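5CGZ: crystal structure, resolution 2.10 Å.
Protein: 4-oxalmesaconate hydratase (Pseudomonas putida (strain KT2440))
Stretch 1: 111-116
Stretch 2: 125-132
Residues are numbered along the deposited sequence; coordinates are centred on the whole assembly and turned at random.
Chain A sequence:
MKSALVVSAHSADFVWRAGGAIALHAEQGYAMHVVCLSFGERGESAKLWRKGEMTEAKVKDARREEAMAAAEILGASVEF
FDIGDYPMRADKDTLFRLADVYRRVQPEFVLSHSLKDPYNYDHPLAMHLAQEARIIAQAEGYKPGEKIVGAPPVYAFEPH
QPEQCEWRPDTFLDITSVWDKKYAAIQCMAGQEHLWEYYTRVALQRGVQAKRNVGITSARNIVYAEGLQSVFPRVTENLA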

# COMPACT_ATOMS: atom_id res chain seq x y z
N LEU A 111 4.54 24.48 0.08
CA LEU A 111 3.51 23.81 -0.72
C LEU A 111 4.09 23.43 -2.08
O LEU A 111 4.74 24.26 -2.73
CB LEU A 111 2.28 24.70 -0.91
CG LEU A 111 1.69 25.37 0.33
CD1 LEU A 111 0.40 26.09 -0.04
CD2 LEU A 111 1.43 24.33 1.41
N SER A 112 3.86 22.20 -2.52
CA SER A 112 4.26 21.82 -3.88
C SER A 112 3.37 20.67 -4.36
O SER A 112 2.31 20.42 -3.78
CB SER A 112 5.75 21.45 -3.94
OG SER A 112 6.21 21.44 -5.28
N HIS A 113 3.80 19.97 -5.42
CA HIS A 113 2.97 18.96 -6.10
C HIS A 113 3.00 17.58 -5.44
O HIS A 113 3.88 17.28 -4.65
CB HIS A 113 3.40 18.81 -7.56
CG HIS A 113 3.27 20.06 -8.37
ND1 HIS A 113 2.18 20.31 -9.18
CD2 HIS A 113 4.10 21.11 -8.53
CE1 HIS A 113 2.33 21.47 -9.79
NE2 HIS A 113 3.50 21.98 -9.41
N SER A 114 2.05 16.72 -5.81
CA SER A 114 2.06 15.33 -5.36
C SER A 114 3.29 14.62 -5.91
O SER A 114 3.81 15.00 -6.97
CB SER A 114 0.78 14.61 -5.79
OG SER A 114 0.67 14.55 -7.21
N LEU A 115 3.74 13.58 -5.22
CA LEU A 115 4.96 12.86 -5.63
C LEU A 115 4.70 11.83 -6.73
O LEU A 115 5.63 11.30 -7.31
CB LEU A 115 5.61 12.18 -4.42
CG LEU A 115 6.67 13.08 -3.75
CD1 LEU A 115 7.44 12.36 -2.67
CD2 LEU A 115 7.63 13.64 -4.80
N LYS A 116 3.43 11.56 -7.01
CA LYS A 116 3.07 10.76 -8.18
C LYS A 116 2.09 11.55 -9.03
O LYS A 116 1.26 12.28 -8.50
CB LYS A 116 2.47 9.41 -7.77
CG LYS A 116 3.43 8.52 -7.00
CD LYS A 116 2.85 7.12 -6.81
CE LYS A 116 3.83 6.19 -6.10
NZ LYS A 116 3.37 4.76 -6.12
N LEU A 125 8.67 16.07 -10.15
CA LEU A 125 10.03 16.60 -10.16
C LEU A 125 10.10 17.88 -9.33
O LEU A 125 11.03 18.07 -8.54
CB LEU A 125 10.52 16.86 -11.58
CG LEU A 125 11.88 17.56 -11.68
CD1 LEU A 125 12.96 16.78 -10.94
CD2 LEU A 125 12.26 17.77 -13.14
N ALA A 126 9.11 18.75 -9.49
CA ALA A 126 9.04 19.99 -8.72
C ALA A 126 9.03 19.70 -7.22
O ALA A 126 9.72 20.37 -6.45
CB ALA A 126 7.80 20.79 -9.12
N MET A 127 8.24 18.71 -6.80
CA MET A 127 8.17 18.39 -5.38
C MET A 127 9.48 17.77 -4.88
O MET A 127 9.92 18.05 -3.76
CB MET A 127 6.98 17.47 -5.08
CG MET A 127 6.94 16.94 -3.64
SD MET A 127 6.90 18.22 -2.35
CE MET A 127 5.16 18.26 -1.91
N HIS A 128 10.13 16.95 -5.71
CA HIS A 128 11.42 16.38 -5.33
C HIS A 128 12.49 17.47 -5.19
O HIS A 128 13.31 17.42 -4.27
CB HIS A 128 11.87 15.32 -6.34
CG HIS A 128 11.32 13.96 -6.06
ND1 HIS A 128 10.69 13.20 -7.01
CD2 HIS A 128 11.29 13.24 -4.91
CE1 HIS A 128 10.29 12.06 -6.47
NE2 HIS A 128 10.64 12.06 -5.20
N LEU A 129 12.46 18.45 -6.09
CA LEU A 129 13.34 19.62 -5.97
C LEU A 129 13.07 20.37 -4.67
O LEU A 129 14.00 20.69 -3.93
CB LEU A 129 13.15 20.57 -7.16
CG LEU A 129 13.93 20.18 -8.41
CD1 LEU A 129 13.46 21.00 -9.60
CD2 LEU A 129 15.42 20.36 -8.16
N ALA A 130 11.79 20.63 -4.41
CA ALA A 130 11.39 21.34 -3.21
C ALA A 130 11.89 20.62 -1.96
O ALA A 130 12.42 21.24 -1.05
CB ALA A 130 9.86 21.49 -3.16
N GLN A 131 11.73 19.30 -1.92
CA GLN A 131 12.11 18.55 -0.73
C GLN A 131 13.62 18.44 -0.58
O GLN A 131 14.15 18.64 0.52
CB GLN A 131 11.49 17.15 -0.73
CG GLN A 131 10.00 17.19 -0.43
CD GLN A 131 9.40 15.80 -0.25
OE1 GLN A 131 10.06 14.89 0.23
NE2 GLN A 131 8.14 15.65 -0.63
N GLU A 132 14.32 18.14 -1.66
CA GLU A 132 15.76 17.97 -1.54
C GLU A 132 16.43 19.33 -1.26
O GLU A 132 17.35 19.40 -0.45
CB GLU A 132 16.38 17.31 -2.78
CG GLU A 132 17.83 16.87 -2.49
CD GLU A 132 18.50 16.10 -3.62
OE1 GLU A 132 17.98 16.12 -4.75
OE2 GLU A 132 19.56 15.48 -3.36

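How do the two backbones meet? Residues 125-132 form part of a helix, held by regular i to i+4 bonds such as Gln131 N to Met127 O at 2.9 Å. Against it lies the end of a strand, Leu111 and Ser112, followed by a loop. The backbones come nearest where His113 CA lies 5.3 Å from Met127 CA, and there His113 O sits just 3.1 Å from Met127 CB. No hydrogen bond joins the stretches, so the contact, which buries 370 Å² in all, rests on close packing.

Which side chains meet at the strand end? Small side chains meet there, Ser112 with Ala126 and Ala130, alongside the longer Met127. Ser112 points its CB toward the helix, and its t rotamer brings OG to 3.6 Å from Met127 CA and 3.8 Å from Ala126 C. That hydroxyl lies against helix backbone without bonding to it; its hydrogen bond is made elsewhere in the structure. Ala126 and Ala130 also point toward the strand, and their methyls fill little space: Ser112 CB is 4.2 Å from Ala130 CB. His113, with chi1 m, brings CD2 to 3.8 Å from Ala126 CB, which approaches its ring obliquely, while NE2 is hydrogen-bonded elsewhere. Leu111, by contrast, points away and takes no part.

Why does Met127 bend as it does? Its CB points toward the first stretch, and chi1 t with chi2 p turns the chain so that SD lies 3.8 Å from Ser112 CB while CG lies 3.6 Å from Leu115 CD2. The sulfur thus packs near the strand end, and the chain before it gives Leu115 an apolar surface. Chi3, at 100°, lies between wells. One helical turn on, Gln131 NE2 donates a weak hydrogen bond to Met127 SD at 3.3 Å, a modest tie between the two side chains.

How does Leu115 reach the helix when its CB points sideways? Its branched end comes nearer, with chi1 at -92°, off the usual wells, and chi2 t. CD2 settles over one face of the His128 ring, 3.5 Å from the centroid and 13° off the ring normal, a CH-pi contact in which a methyl meets the pi cloud. His128 also starts sideways, but chi1 m, at -86°, brings its ring nearer to the loop. The other methyl, CD1, lies 3.9 Å from Gln131 NE2. Just before Leu115, Ser114 points its CB away from the helix and, with chi1 p, donates from OG to Lys116 O at 2.7 Å, bridging the loop locally.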